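PDB 4FRX: anaerobically-induced outer membrane porin OprE from Pseudomonas aeruginosa, which forms a beta-barrel in the outer membrane and probably acts as a porin, letting small solutes pass. Local coordinates for residues F225-I229 with T241-A245; K127-V131 with Q211-G215. One frame throughout, in Å; residues are numbered along the deposited sequence.

Contact 1 (F225-I229 with T241-A245); sequences FLGLI and TDLRA. With C8E ((hydroxyethyloxy)tri(ethyloxy)octane), chain F.
Both segments are extended strands running antiparallel, their axes 4.8 Å apart at closest approach and 174° between directions. L226 faces A245 and L228 faces L243 as hydrogen-bonded pairs; G227 with R244 and I229 with D242 are the non-hydrogen-bonded pairs between and beyond them. Four backbone bonds hold this register: L226 N to A245 O at 2.9 Å, and A245 N to L226 O, L228 N to L243 O and L243 N to L228 O, each at 3.0 Å. CA-H...O contacts supplement them, such as G227 CA to L243 O at 3.2 Å. The segments belong to the hairpin of strands 221-234 and 237-250, two neighbouring staves of the porin barrel. One face, carrying L226, L228, L243 and A245, is apolar: L228 (chi1 t) brings CD2 to 4.1 Å from L243 CD1. A detergent C8E lies along it, C7 3.7 Å from L228 CB, as expected for a membrane-facing surface. The other face, presumably the lumen side, is mixed, with F225 and I229 beside charged R244 and D242. R244, extended after an m chi1, binds its own strand's D242 (chi1 t): NE to OD1 3.0 Å, NH2 to OD2 3.2 Å, while Y324 meets the guanidinium by cation-pi. F225 (chi1 t) lays its ring over G227, where a CB would collide with it, and CE1 sits 3.7 Å from R244 CB.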
loop_
_atom_site.group_PDB
_atom_site.type_symbol
_atom_site.label_atom_id
_atom_site.label_comp_id
_atom_site.label_asym_id
_atom_site.label_seq_id
_atom_site.Cartn_x
_atom_site.Cartn_y
_atom_site.Cartn_z
ATOM N N PHE A 225 0.784 6.333 14.892
ATOM C CA PHE A 225 1.898 6.651 14.017
ATOM C C PHE A 225 2.250 8.128 14.169
ATOM O O PHE A 225 1.364 8.973 14.175
ATOM C CB PHE A 225 1.481 6.415 12.566
ATOM C CG PHE A 225 2.423 6.998 11.549
ATOM C CD1 PHE A 225 3.588 6.336 11.205
ATOM C CD2 PHE A 225 2.128 8.203 10.903
ATOM C CE1 PHE A 225 4.452 6.858 10.242
ATOM C CE2 PHE A 225 2.989 8.736 9.957
ATOM C CZ PHE A 225 4.154 8.057 9.613
ATOM N N LEU A 226 3.537 8.429 14.275
ATOM C CA LEU A 226 4.050 9.789 14.132
ATOM C C LEU A 226 5.015 9.799 12.952
ATOM O O LEU A 226 5.715 8.809 12.716
ATOM C CB LEU A 226 4.776 10.241 15.406
ATOM C CG LEU A 226 3.887 10.424 16.639
ATOM C CD1 LEU A 226 4.741 10.513 17.912
ATOM C CD2 LEU A 226 2.978 11.639 16.495
ATOM N N GLY A 227 5.046 10.906 12.212
ATOM C CA GLY A 227 5.907 11.014 11.052
ATOM C C GLY A 227 6.470 12.421 10.881
ATOM O O GLY A 227 5.884 13.402 11.323
ATOM N N LEU A 228 7.609 12.519 10.213
ATOM C CA LEU A 228 8.172 13.818 9.896
ATOM C C LEU A 228 8.809 13.686 8.538
ATOM O O LEU A 228 9.456 12.687 8.258
ATOM C CB LEU A 228 9.206 14.210 10.960
ATOM C CG LEU A 228 10.153 15.404 10.789
ATOM C CD1 LEU A 228 10.547 15.913 12.164
ATOM C CD2 LEU A 228 11.404 15.053 9.996
ATOM N N ILE A 229 8.621 14.694 7.692
ATOM C CA ILE A 229 9.328 14.762 6.435
ATOM C C ILE A 229 9.938 16.151 6.354
ATOM O O ILE A 229 9.230 17.151 6.484
ATOM C CB ILE A 229 8.393 14.573 5.241
ATOM C CG1 ILE A 229 7.647 13.239 5.348
ATOM C CG2 ILE A 229 9.194 14.636 3.934
ATOM C CD1 ILE A 229 8.454 12.061 4.872
ATOM N N THR A 241 14.611 14.040 4.776
ATOM C CA THR A 241 14.676 13.234 5.987
ATOM C C THR A 241 13.280 12.702 6.242
ATOM O O THR A 241 12.317 13.460 6.249
ATOM C CB THR A 241 15.068 14.100 7.186
ATOM O OG1 THR A 241 16.361 14.664 6.953
ATOM C CG2 THR A 241 15.113 13.264 8.456
ATOM N N ASP A 242 13.173 11.400 6.449
ATOM C CA ASP A 242 11.876 10.752 6.552
ATOM C C ASP A 242 11.926 9.924 7.822
ATOM O O ASP A 242 12.658 8.941 7.884
ATOM C CB ASP A 242 11.673 9.893 5.297
ATOM C CG ASP A 242 10.398 9.053 5.320
ATOM O OD1 ASP A 242 9.953 8.600 6.395
ATOM O OD2 ASP A 242 9.850 8.819 4.223
ATOM N N LEU A 243 11.160 10.336 8.835
ATOM C CA LEU A 243 11.141 9.647 10.136
ATOM C C LEU A 243 9.756 9.097 10.422
ATOM O O LEU A 243 8.746 9.748 10.143
ATOM C CB LEU A 243 11.551 10.588 11.270
ATOM C CG LEU A 243 12.824 11.400 11.088
ATOM C CD1 LEU A 243 13.106 12.218 12.349
ATOM C CD2 LEU A 243 13.989 10.471 10.784
ATOM N N ARG A 244 9.713 7.889 10.969
ATOM C CA ARG A 244 8.450 7.212 11.244
ATOM C C ARG A 244 8.556 6.445 12.555
ATOM O O ARG A 244 9.603 5.874 12.874
ATOM C CB ARG A 244 8.082 6.242 10.115
ATOM C CG ARG A 244 8.118 6.844 8.723
ATOM C CD ARG A 244 7.678 5.855 7.659
ATOM N NE ARG A 244 7.902 6.395 6.321
ATOM C CZ ARG A 244 7.590 5.760 5.196
ATOM N NH1 ARG A 244 7.042 4.555 5.251
ATOM N NH2 ARG A 244 7.842 6.325 4.021
ATOM N N ALA A 245 7.465 6.455 13.306
ATOM C CA ALA A 245 7.374 5.770 14.581
ATOM C C ALA A 245 5.963 5.203 14.661
ATOM O O ALA A 245 5.006 5.954 14.516
ATOM C CB ALA A 245 7.593 6.763 15.703
HETATM C C3 C8E F . 4.706 15.283 15.702
HETATM C C4 C8E F . 6.163 15.093 15.273
HETATM C C5 C8E F . 6.421 13.696 14.716
HETATM C C6 C8E F . 7.681 13.048 15.278
HETATM C C7 C8E F . 8.641 12.583 14.186
HETATM C C8 C8E F . 8.529 11.089 13.884
HETATM O O9 C8E F . 9.566 10.369 14.523
HETATM O O18 C8E F . 11.830 8.100 22.772
HETATM C C19 C8E F . 12.601 7.574 23.824
HETATM C C20 C8E F . 13.227 6.355 23.196
HETATM O O21 C8E F . 14.617 6.530 23.243
#

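Contact 2 (K127-V131 with Q211-G215); sequences KLPVV and QYYYG. With C8E ((hydroxyethyloxy)tri(ethyloxy)octane), chain C.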
loop_
_atom_site.group_PDB
_atom_site.type_symbol
_atom_site.label_atom_id
_atom_site.label_comp_id
_atom_site.label_asym_id
_atom_site.label_seq_id
_atom_site.Cartn_x
_atom_site.Cartn_y
_atom_site.Cartn_z
ATOM N N LYS A 127 -4.642 6.243 0.980
ATOM C CA LYS A 127 -3.193 6.097 0.929
ATOM C C LYS A 127 -2.580 6.789 2.152
ATOM O O LYS A 127 -1.990 7.858 2.033
ATOM C CB LYS A 127 -2.638 6.694 -0.370
ATOM C CG LYS A 127 -3.195 6.057 -1.639
ATOM C CD LYS A 127 -2.521 6.605 -2.888
ATOM C CE LYS A 127 -1.021 6.357 -2.860
ATOM N NZ LYS A 127 -0.678 4.914 -3.011
ATOM N N LEU A 128 -2.717 6.159 3.319
ATOM C CA LEU A 128 -2.404 6.787 4.603
ATOM C C LEU A 128 -1.440 5.915 5.362
ATOM O O LEU A 128 -1.317 4.730 5.066
ATOM C CB LEU A 128 -3.678 6.914 5.454
ATOM C CG LEU A 128 -4.835 7.709 4.863
ATOM C CD1 LEU A 128 -6.007 7.704 5.836
ATOM C CD2 LEU A 128 -4.408 9.124 4.523
ATOM N N PRO A 129 -0.769 6.482 6.369
ATOM C CA PRO A 129 0.185 5.638 7.104
ATOM C C PRO A 129 -0.423 4.435 7.826
ATOM O O PRO A 129 0.297 3.481 8.068
ATOM C CB PRO A 129 0.806 6.611 8.099
ATOM C CG PRO A 129 0.773 7.936 7.355
ATOM C CD PRO A 129 -0.546 7.926 6.621
ATOM N N VAL A 130 -1.715 4.465 8.145
ATOM C CA VAL A 130 -2.326 3.358 8.862
ATOM C C VAL A 130 -3.203 2.504 7.937
ATOM O O VAL A 130 -3.740 1.492 8.359
ATOM C CB VAL A 130 -3.164 3.867 10.050
ATOM C CG1 VAL A 130 -2.241 4.394 11.146
ATOM C CG2 VAL A 130 -4.097 4.971 9.588
ATOM N N VAL A 131 -3.321 2.915 6.677
ATOM C CA VAL A 131 -4.027 2.117 5.670
ATOM C C VAL A 131 -3.780 2.643 4.256
ATOM O O VAL A 131 -4.078 3.795 3.931
ATOM C CB VAL A 131 -5.563 2.008 5.949
ATOM C CG1 VAL A 131 -6.201 3.389 6.146
ATOM C CG2 VAL A 131 -6.276 1.194 4.831
ATOM N N GLN A 211 3.089 14.491 10.925
ATOM C CA GLN A 211 1.937 13.632 10.738
ATOM C C GLN A 211 1.641 12.896 12.028
ATOM O O GLN A 211 2.555 12.528 12.758
ATOM C CB GLN A 211 2.255 12.584 9.696
ATOM C CG GLN A 211 2.364 13.071 8.264
ATOM C CD GLN A 211 2.700 11.924 7.341
ATOM O OE1 GLN A 211 3.723 11.258 7.519
ATOM N NE2 GLN A 211 1.826 11.658 6.372
ATOM N N TYR A 212 0.361 12.697 12.308
ATOM C CA TYR A 212 -0.065 11.782 13.345
ATOM C C TYR A 212 -1.239 11.040 12.771
ATOM O O TYR A 212 -2.172 11.670 12.263
ATOM C CB TYR A 212 -0.530 12.491 14.626
ATOM C CG TYR A 212 -1.291 11.517 15.497
ATOM C CD1 TYR A 212 -0.613 10.569 16.250
ATOM C CD2 TYR A 212 -2.687 11.482 15.504
ATOM C CE1 TYR A 212 -1.291 9.643 17.009
ATOM C CE2 TYR A 212 -3.379 10.551 16.267
ATOM C CZ TYR A 212 -2.676 9.642 17.019
ATOM O OH TYR A 212 -3.347 8.709 17.775
ATOM N N TYR A 213 -1.211 9.711 12.871
ATOM C CA TYR A 213 -2.338 8.880 12.474
ATOM C C TYR A 213 -2.651 7.791 13.498
ATOM O O TYR A 213 -1.774 7.337 14.237
ATOM C CB TYR A 213 -2.109 8.249 11.090
ATOM C CG TYR A 213 -2.246 9.258 9.949
ATOM C CD1 TYR A 213 -1.173 10.059 9.563
ATOM C CD2 TYR A 213 -3.444 9.404 9.257
ATOM C CE1 TYR A 213 -1.297 11.007 8.534
ATOM C CE2 TYR A 213 -3.567 10.335 8.206
ATOM C CZ TYR A 213 -2.486 11.133 7.860
ATOM O OH TYR A 213 -2.586 12.069 6.830
ATOM N N TYR A 214 -3.907 7.369 13.500
ATOM C CA TYR A 214 -4.399 6.359 14.403
ATOM C C TYR A 214 -5.176 5.346 13.597
ATOM O O TYR A 214 -5.970 5.710 12.736
ATOM C CB TYR A 214 -5.306 6.994 15.455
ATOM C CG TYR A 214 -5.995 6.002 16.366
ATOM C CD1 TYR A 214 -5.289 5.322 17.348
ATOM C CD2 TYR A 214 -7.351 5.752 16.241
ATOM C CE1 TYR A 214 -5.927 4.409 18.187
ATOM C CE2 TYR A 214 -7.995 4.862 17.066
ATOM C CZ TYR A 214 -7.284 4.195 18.040
ATOM O OH TYR A 214 -7.943 3.304 18.860
ATOM N N GLY A 215 -4.931 4.070 13.865
ATOM C CA GLY A 215 -5.682 3.005 13.236
ATOM C C GLY A 215 -6.114 1.957 14.243
ATOM O O GLY A 215 -5.352 1.617 15.147
HETATM C C1 C8E C . -1.120 28.856 13.846
HETATM C C2 C8E C . -1.908 27.752 14.543
HETATM C C3 C8E C . -1.714 26.398 13.868
HETATM C C4 C8E C . -0.649 25.576 14.581
HETATM C C5 C8E C . -1.256 24.441 15.396
HETATM C C6 C8E C . -0.150 23.566 15.970
HETATM C C7 C8E C . -0.405 22.102 15.649
HETATM C C8 C8E C . 0.902 21.359 15.411
HETATM O O9 C8E C . 0.693 19.986 15.650
HETATM C C10 C8E C . 0.502 19.229 14.474
HETATM C C11 C8E C . 0.632 17.751 14.824
HETATM O O12 C8E C . 0.266 16.964 13.713
HETATM C C13 C8E C . 1.289 16.069 13.348
#
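Here a tight turn folded into the barrel meets the inner side of the wall. L128-V131 is a type I beta turn between strands 123-128 and 131-132, in the connection that follows the fifth barrel strand; its position is consistent with the inward-folded loop L3 that narrows the pore in OprD-family channels. P129 and V130 fill the two central positions; V131 N bonds back to L128 O at 3.1 Å, though the place of L128 O is less sure, and L128 N reaches V131 O at 2.8 Å. Strand 208-217 is the wall, with the CA-to-CB bonds of Q211 and Y213 pointing toward the turn and those of Y212 and Y214 away.

Y213 is the main platform. P129 lies over one face of its ring, with CD 3.7 Å from the ring centroid and only 12° off the normal, a CH-pi contact; P129 CG is also 3.6 Å from Y213 CD1. L128 CD2 reaches Y213 CE2 at 4.0 Å, and V130 CG1 packs against Y213 CB at 3.9 Å. V130 then runs on along the strand backbone, CG2 3.7 Å from Y214 O and CG1 3.8 Å from G215 N. At G215 a CB would come within 3.1 Å of V130 CB, so the bare backbone permits this close approach.

The polar ends of the wall residues are engaged elsewhere: Y213 OH and Q211 NE2 both hydrogen-bond to OD1 of D201. The two segments themselves share no hydrogen bond, so between them the contact rests on apolar and CH-pi packing.

How the contacts relate
Coming from the N terminus, the chain first makes the turn 127-131, then runs through strands 142-150, 156-167 and 195-203 before strand 208-217 brings 211-215 against that turn, so contact 2 closes a long loop of 79 residues. The chain then turns back into strand 221-234, and contact 1 closes a short hairpin with strand 237-250. The contacts stand in series, neither nested nor crossed, with centres about 11 Å apart. Strands 208-217 and 221-234 join them side by side: F225 N lies 2.8 Å from Y213 O, probably hydrogen-bonded, and F225 CD2 packs 3.5 Å from P129 CB. Contact 1 thus builds the wall, and contact 2 ties the infolded turn to it.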